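Local coordinates for carbohydrate-binding protein (Flavonifractor plautii, PDB 6N1B) that probably removes the acetyl group from N-acetylgalactosamine of the blood group A antigen and here binds the blood group B trisaccharide, at residues Y230-G233 with Q234-V238; G260-E263 with N264-L268; I196-D200 with R201-L205. All coordinates share one frame; numbering follows the deposited sequence.

Contact 1: Y230-G233 with Q234-V238; sequences YQNG and QANFV. With GAL (beta-D-galactopyranose), chain B; GLA (alpha-D-galactopyranose), chain C.
Gly233 and Asn236 are joined by a firm backbone bond: Asn236 N donates to Gly233 O over 3.0 Å, standing 44° out of the carbonyl plane instead of on a lone pair. One residue earlier, Ala235 N reaches Asn232 O at 3.3 Å, a weak bond. The two bonds close overlapping turns: Asn232 to Ala235 is type II', with Gly233 at its first corner (phi 65°), and Gly233 to Asn236 is type I, its corners being the 3-10 residues Gln234 and Ala235.

The Asn236 side chain folds back over this turn. With CG anti to its carbonyl carbon (chi1 -63°), the amide lies against Gly233, and Asn236 ND2 donates to a water at 3.0 Å. The same water accepts from Gly233 N at 2.9 Å and gives a weak bond to Tyr230 O, so one molecule ties Tyr230 and Gly233 to the Asn236 side chain. Pro270 O is the second acceptor of Asn236 ND2, fixing the amide from outside.

At the start of the loop the glycan is met directly. Tyr230 N donates to O6 of the alpha-galactose over 2.9 Å, while C6 of the beta-galactose rests on one face of the Tyr230 ring, 3.6 Å from CD2 and offset toward the rim. Asp297 takes a hydrogen bond from the phenol, and Trp271 packs edge-to-face with the ring.

The turn links strand 217-224 to strand 237-243 within one four-stranded antiparallel sheet, and Asn236 and Gln234 lean on the neighbouring strand 269-278.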
# COMPACT_ATOMS: atom_id res chain seq x y z
N TYR A 230 5.50 -4.94 15.24
CA TYR A 230 4.45 -5.96 15.01
C TYR A 230 3.71 -6.39 16.30
O TYR A 230 2.53 -6.65 16.28
CB TYR A 230 5.05 -7.19 14.28
CG TYR A 230 4.08 -8.10 13.63
CD1 TYR A 230 3.55 -7.80 12.39
CD2 TYR A 230 3.62 -9.25 14.24
CE1 TYR A 230 2.65 -8.63 11.73
CE2 TYR A 230 2.78 -10.12 13.60
CZ TYR A 230 2.29 -9.82 12.33
OH TYR A 230 1.34 -10.71 11.71
N GLN A 231 4.50 -6.46 17.43
CA GLN A 231 3.85 -6.88 18.71
C GLN A 231 3.29 -5.73 19.54
O GLN A 231 2.80 -5.98 20.65
CB GLN A 231 4.83 -7.69 19.54
CG GLN A 231 5.38 -8.91 18.84
CD GLN A 231 4.37 -9.99 18.48
OE1 GLN A 231 3.33 -10.09 19.07
NE2 GLN A 231 4.69 -10.78 17.39
N ASN A 232 3.30 -4.51 19.02
CA ASN A 232 2.70 -3.38 19.74
C ASN A 232 1.23 -3.58 19.91
O ASN A 232 0.63 -3.12 20.95
CB ASN A 232 3.07 -2.06 19.06
CG ASN A 232 2.87 -0.85 19.93
OD1 ASN A 232 2.07 0.13 19.52
ND2 ASN A 232 3.61 -0.79 20.99
N GLY A 233 0.57 -4.14 18.92
CA GLY A 233 -0.82 -4.54 19.07
C GLY A 233 -1.83 -3.47 19.27
O GLY A 233 -1.91 -2.49 18.52
N GLN A 234 -2.67 -3.63 20.33
CA GLN A 234 -3.81 -2.75 20.62
C GLN A 234 -3.34 -1.34 21.07
O GLN A 234 -4.17 -0.48 21.18
CB GLN A 234 -4.72 -3.42 21.66
CG GLN A 234 -5.48 -4.62 21.13
CD GLN A 234 -6.38 -4.30 19.96
OE1 GLN A 234 -7.07 -3.28 19.94
NE2 GLN A 234 -6.34 -5.25 18.94
N ALA A 235 -2.02 -1.12 21.27
CA ALA A 235 -1.47 0.19 21.52
C ALA A 235 -1.25 1.02 20.26
O ALA A 235 -0.90 2.20 20.33
CB ALA A 235 -0.19 0.13 22.31
N ASN A 236 -1.44 0.40 19.08
CA ASN A 236 -1.25 1.08 17.81
C ASN A 236 -2.32 2.18 17.63
O ASN A 236 -3.46 2.03 18.02
CB ASN A 236 -1.37 0.14 16.62
CG ASN A 236 -0.29 -0.93 16.62
OD1 ASN A 236 0.72 -0.83 17.28
ND2 ASN A 236 -0.44 -1.89 15.66
N PHE A 237 -1.92 3.25 16.90
CA PHE A 237 -2.89 4.33 16.55
C PHE A 237 -2.37 5.05 15.29
O PHE A 237 -1.18 5.22 15.10
CB PHE A 237 -3.12 5.31 17.73
CG PHE A 237 -1.90 6.07 18.15
CD1 PHE A 237 -1.02 5.53 18.97
CD2 PHE A 237 -1.71 7.33 17.66
CE1 PHE A 237 0.08 6.18 19.36
CE2 PHE A 237 -0.59 8.07 18.07
CZ PHE A 237 0.30 7.49 18.95
N VAL A 238 -3.34 5.51 14.49
CA VAL A 238 -3.02 6.23 13.25
C VAL A 238 -2.92 7.73 13.48
O VAL A 238 -3.71 8.35 14.24
CB VAL A 238 -4.06 5.86 12.17
CG1 VAL A 238 -4.03 6.77 10.97
CG2 VAL A 238 -3.90 4.42 11.69
C1 GAL B . 9.54 -9.86 12.28
C2 GAL B . 9.43 -8.88 11.11
C3 GAL B . 8.09 -8.14 11.22
C4 GAL B . 6.86 -9.04 11.28
C5 GAL B . 7.17 -10.03 12.39
C6 GAL B . 6.09 -11.10 12.30
O1 GAL B . 10.76 -10.55 12.18
O2 GAL B . 10.52 -7.89 11.21
O3 GAL B . 8.07 -7.18 10.04
O4 GAL B . 6.80 -9.66 9.98
O5 GAL B . 8.40 -10.72 12.11
O6 GAL B . 6.21 -11.88 13.48
C1 GLA C . 6.96 -6.27 10.05
C2 GLA C . 6.96 -5.28 8.84
C3 GLA C . 8.24 -4.44 8.87
C4 GLA C . 8.45 -3.72 10.26
C5 GLA C . 8.26 -4.74 11.42
C6 GLA C . 8.10 -4.08 12.73
O2 GLA C . 6.93 -6.11 7.63
O3 GLA C . 8.31 -3.41 7.60
O4 GLA C . 7.50 -2.72 10.29
O5 GLA C . 6.97 -5.49 11.30
O6 GLA C . 8.02 -5.04 13.87
O HOH W 1 1.46 -4.10 16.14

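Contact 2: G260-E263 with N264-L268; sequences GLDE and NGQQL
Leu261 and Gln267 form a single antiparallel bridge, their CA atoms 4.5 Å apart, and as a non-hydrogen-bonded pair they are flanked by Leu268 N to Gly260 O (3.0 Å) and Asp262 N to Gln266 O (2.9 Å). The side chain that shapes the bend is Asp262. Its CG sits between the backbone N and the carbonyl carbon (chi1 70°), which swings the carboxylate over the turn. There Asp262 OD1 accepts twice: from Asn264 N at 2.9 Å, an Asx turn, and from Gln266 N at 3.0 Å, the two donors coming from opposite faces of the carboxylate plane. The other oxygen, OD2, receives a water that is also bound by Asn264 ND2.

The backbone here is a tight beta hairpin, with a type I turn from Asp262 to Gly265 closed by Gly265 N to Asp262 O (2.9 Å). Gly265 follows with phi 74° and psi 21°, and Asp262 N pairs with Gln266 O, not with Gly265 O: the pattern of a type I turn with a G1 bulge.

Leu261 and Gln267 run across each other at about a right angle, Leu261 CD2 lying 3.6 Å from Gln267 OE1. Gln267 curls back so that NE2 donates to its neighbour Leu268 O, on a lone pair, and also to Leu259 O. On the buried side Leu268 CD1 rests against Asp262 CB at 4.1 Å, and its side chain touches Leu259.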
# COMPACT_ATOMS: atom_id res chain seq x y z
N GLY A 260 -13.59 0.51 14.77
CA GLY A 260 -14.59 0.24 15.76
C GLY A 260 -14.55 -1.20 16.27
O GLY A 260 -13.48 -1.79 16.39
N LEU A 261 -15.77 -1.65 16.60
CA LEU A 261 -15.92 -3.00 17.13
C LEU A 261 -16.16 -4.02 16.00
O LEU A 261 -16.85 -3.70 15.03
CB LEU A 261 -17.04 -3.00 18.12
CG LEU A 261 -16.99 -1.94 19.28
CD1 LEU A 261 -18.10 -2.18 20.30
CD2 LEU A 261 -15.65 -1.84 19.93
N ASP A 262 -15.68 -5.25 16.27
CA ASP A 262 -15.93 -6.35 15.36
C ASP A 262 -17.23 -7.07 15.74
O ASP A 262 -18.02 -6.58 16.56
CB ASP A 262 -14.71 -7.28 15.31
CG ASP A 262 -14.44 -8.09 16.58
OD1 ASP A 262 -15.35 -8.08 17.46
OD2 ASP A 262 -13.39 -8.74 16.56
N GLU A 263 -17.47 -8.23 15.11
CA GLU A 263 -18.76 -8.92 15.33
C GLU A 263 -18.93 -9.53 16.71
O GLU A 263 -20.01 -9.87 17.10
CB GLU A 263 -18.92 -10.09 14.27
CG GLU A 263 -19.27 -9.55 12.96
CD GLU A 263 -20.56 -10.27 12.34
OE1 GLU A 263 -21.76 -9.80 12.55
OE2 GLU A 263 -20.39 -11.34 11.68
N ASN A 264 -17.83 -9.59 17.48
CA ASN A 264 -17.87 -9.94 18.90
C ASN A 264 -17.88 -8.73 19.81
O ASN A 264 -17.76 -8.83 21.08
CB ASN A 264 -16.62 -10.80 19.22
CG ASN A 264 -16.64 -12.07 18.42
OD1 ASN A 264 -17.68 -12.72 18.32
ND2 ASN A 264 -15.49 -12.51 17.95
N GLY A 265 -18.01 -7.57 19.27
CA GLY A 265 -17.95 -6.41 20.11
C GLY A 265 -16.60 -6.03 20.61
O GLY A 265 -16.53 -5.35 21.64
N GLN A 266 -15.51 -6.47 19.95
CA GLN A 266 -14.12 -6.33 20.40
C GLN A 266 -13.49 -5.22 19.53
O GLN A 266 -13.69 -5.17 18.32
CB GLN A 266 -13.27 -7.59 20.23
CG GLN A 266 -13.67 -8.95 20.78
CD GLN A 266 -14.06 -8.62 22.09
OE1 GLN A 266 -13.11 -8.03 22.87
NE2 GLN A 266 -15.12 -9.26 22.62
N GLN A 267 -12.68 -4.34 20.17
CA GLN A 267 -12.06 -3.24 19.42
C GLN A 267 -11.01 -3.74 18.47
O GLN A 267 -10.22 -4.59 18.79
CB GLN A 267 -11.46 -2.31 20.49
CG GLN A 267 -10.76 -1.07 19.85
CD GLN A 267 -11.65 -0.12 19.14
OE1 GLN A 267 -12.73 0.27 19.69
NE2 GLN A 267 -11.25 0.30 17.91
N LEU A 268 -11.00 -3.12 17.30
CA LEU A 268 -9.97 -3.40 16.28
C LEU A 268 -8.88 -2.38 16.34
O LEU A 268 -9.11 -1.18 16.60
CB LEU A 268 -10.66 -3.42 14.87
CG LEU A 268 -11.65 -4.59 14.68
CD1 LEU A 268 -12.62 -4.22 13.62
CD2 LEU A 268 -10.84 -5.79 14.33
O HOH W 2 -13.08 -10.75 18.27

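Contact 3: I196-D200 with R201-L205; sequences IASPD and RYDML. With GLA (alpha-D-galactopyranose), chain C.
The Asp203 carboxylate is met by Ser198 OG, which donates to OD2 over 2.8 Å on the syn side, 26° out of the carboxylate plane. Nearby, the Asp200 carboxylate is turned 75° from it; the two OD2 atoms are 4.1 Å apart, close enough that their like charges may raise the affinity of one for a proton. A third flat group, the Tyr202 ring, is sandwiched. Arg201 CB sits over the centre of one face and C6 of the alpha-galactose over the centre of the other, 3.8 Å from Tyr202 CD1. The Arg201 guanidinium in turn has Tyr202 CE2 above one face, offset toward the rim.

Ser198 works in two directions. While Ser198 OG donates to Asp203, it accepts from Asp200 N at 3.1 Å, an ST turn that bends the chain just past the strand. A water completes the closure, donating to Asp200 O and to Asp203 OD1 and accepting from Asp203 N at 3.0 Å. Next to these polar links, Met204 packs back on the strand: SD lies 3.5 Å from Ile196 CG2, and a bend at chi3 (-80°) carries CE to 3.9 Å from Ser198 CB.

Outside partners fix the aromatic layer. Asp141 binds Tyr202 OH through its carboxylate and Arg201 NH1 through its backbone O, and Arg201 NE forms a salt bridge with Asp227. Leu205 also lines the pocket, CD2 lying 3.7 Å from O4 of the alpha-galactose.

The segment leaves strand 193-198, the edge strand of its four-stranded sheet, and leads to strand 207-212 of the next sheet, with Met204 touching strand 148-155 and Leu205 touching strand 269-278.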
# COMPACT_ATOMS: atom_id res chain seq x y z
N ILE A 196 10.03 12.53 5.84
CA ILE A 196 9.84 12.56 7.30
C ILE A 196 10.90 11.72 7.90
O ILE A 196 11.21 10.64 7.36
CB ILE A 196 8.41 12.05 7.74
CG1 ILE A 196 7.30 12.66 6.89
CG2 ILE A 196 8.15 12.33 9.17
CD1 ILE A 196 6.00 11.99 7.07
N ALA A 197 11.44 12.15 9.08
CA ALA A 197 12.35 11.30 9.85
C ALA A 197 11.80 11.17 11.26
O ALA A 197 11.20 12.13 11.82
CB ALA A 197 13.74 11.82 9.87
N SER A 198 12.06 10.02 11.90
CA SER A 198 11.73 9.85 13.32
C SER A 198 12.83 9.09 13.97
O SER A 198 13.39 8.17 13.44
CB SER A 198 10.43 9.00 13.47
OG SER A 198 10.22 8.75 14.86
N PRO A 199 13.10 9.39 15.27
CA PRO A 199 14.10 8.65 15.98
C PRO A 199 13.62 7.24 16.43
O PRO A 199 14.46 6.40 16.77
CB PRO A 199 14.36 9.48 17.22
CG PRO A 199 13.12 10.21 17.48
CD PRO A 199 12.58 10.55 16.07
N ASP A 200 12.32 6.99 16.40
CA ASP A 200 11.78 5.65 16.74
C ASP A 200 11.73 4.86 15.44
O ASP A 200 11.64 5.44 14.33
CB ASP A 200 10.40 5.79 17.42
CG ASP A 200 10.55 6.20 18.90
OD1 ASP A 200 11.62 5.96 19.48
OD2 ASP A 200 9.71 6.83 19.37
N ARG A 201 11.73 3.57 15.58
CA ARG A 201 11.85 2.71 14.34
C ARG A 201 10.53 2.45 13.63
O ARG A 201 10.56 2.32 12.40
CB ARG A 201 12.38 1.33 14.72
CG ARG A 201 13.88 1.39 15.09
CD ARG A 201 14.42 0.04 15.58
NE ARG A 201 13.83 -0.22 16.93
CZ ARG A 201 13.92 -1.37 17.56
NH1 ARG A 201 14.64 -2.35 17.08
NH2 ARG A 201 13.35 -1.46 18.77
N TYR A 202 9.35 2.47 14.31
CA TYR A 202 8.16 1.88 13.80
C TYR A 202 6.94 2.72 14.01
O TYR A 202 5.80 2.25 14.13
CB TYR A 202 7.96 0.45 14.34
CG TYR A 202 9.19 -0.44 14.12
CD1 TYR A 202 9.72 -0.67 12.82
CD2 TYR A 202 9.77 -1.09 15.16
CE1 TYR A 202 10.82 -1.43 12.64
CE2 TYR A 202 10.90 -1.86 14.96
CZ TYR A 202 11.46 -2.04 13.74
OH TYR A 202 12.61 -2.77 13.59
N ASP A 203 7.11 4.06 13.97
CA ASP A 203 5.99 4.95 14.29
C ASP A 203 5.39 5.66 13.12
O ASP A 203 4.53 6.49 13.33
CB ASP A 203 6.37 5.95 15.39
CG ASP A 203 7.35 7.05 15.04
OD1 ASP A 203 7.71 7.22 13.84
OD2 ASP A 203 7.76 7.83 15.95
N MET A 204 5.72 5.22 11.87
CA MET A 204 5.16 5.80 10.65
C MET A 204 4.89 4.70 9.61
O MET A 204 5.30 4.79 8.47
CB MET A 204 6.18 6.87 10.05
CG MET A 204 6.69 7.81 10.81
SD MET A 204 7.77 8.92 10.00
CE MET A 204 9.35 8.13 9.84
N LEU A 205 4.32 3.56 10.06
CA LEU A 205 4.10 2.45 9.17
C LEU A 205 3.01 2.70 8.15
O LEU A 205 2.01 3.36 8.39
CB LEU A 205 3.80 1.16 9.91
CG LEU A 205 4.82 0.70 10.99
CD1 LEU A 205 4.51 -0.64 11.48
CD2 LEU A 205 6.26 0.75 10.42
C1 GLA C . 6.96 -6.27 10.05
C2 GLA C . 6.96 -5.28 8.84
C3 GLA C . 8.24 -4.44 8.87
C4 GLA C . 8.45 -3.72 10.26
C5 GLA C . 8.26 -4.74 11.42
C6 GLA C . 8.10 -4.08 12.73
O2 GLA C . 6.93 -6.11 7.63
O3 GLA C . 8.31 -3.41 7.60
O4 GLA C . 7.50 -2.72 10.29
O5 GLA C . 6.97 -5.49 11.30
O6 GLA C . 8.02 -5.04 13.87
O HOH W 3 9.42 5.53 12.71
O HOH W 4 7.40 6.77 18.60

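How the contacts relate
Contacts 1 and 3 are partly buried and serve the same glycan pocket: both touch the alpha-galactose. Contact 1 offers a backbone donor and contact 3 an aromatic face and a leucine. Contact 2 is a surface hairpin, its centre about 28 Å from that of contact 3, and it reaches contact 1 through packing of Gln234 against Gln267 and Leu268. In the probable beta-propeller of four-stranded antiparallel sheets, contact 1 joins adjacent strands of one sheet, whereas contacts 2 and 3 connect successive sheets. Aspartate carboxylates organise both connectors, receiving backbone amides in contact 2 and a serine hydroxyl in contact 3; contact 1 combines backbone turn bonds with an asparagine and a water.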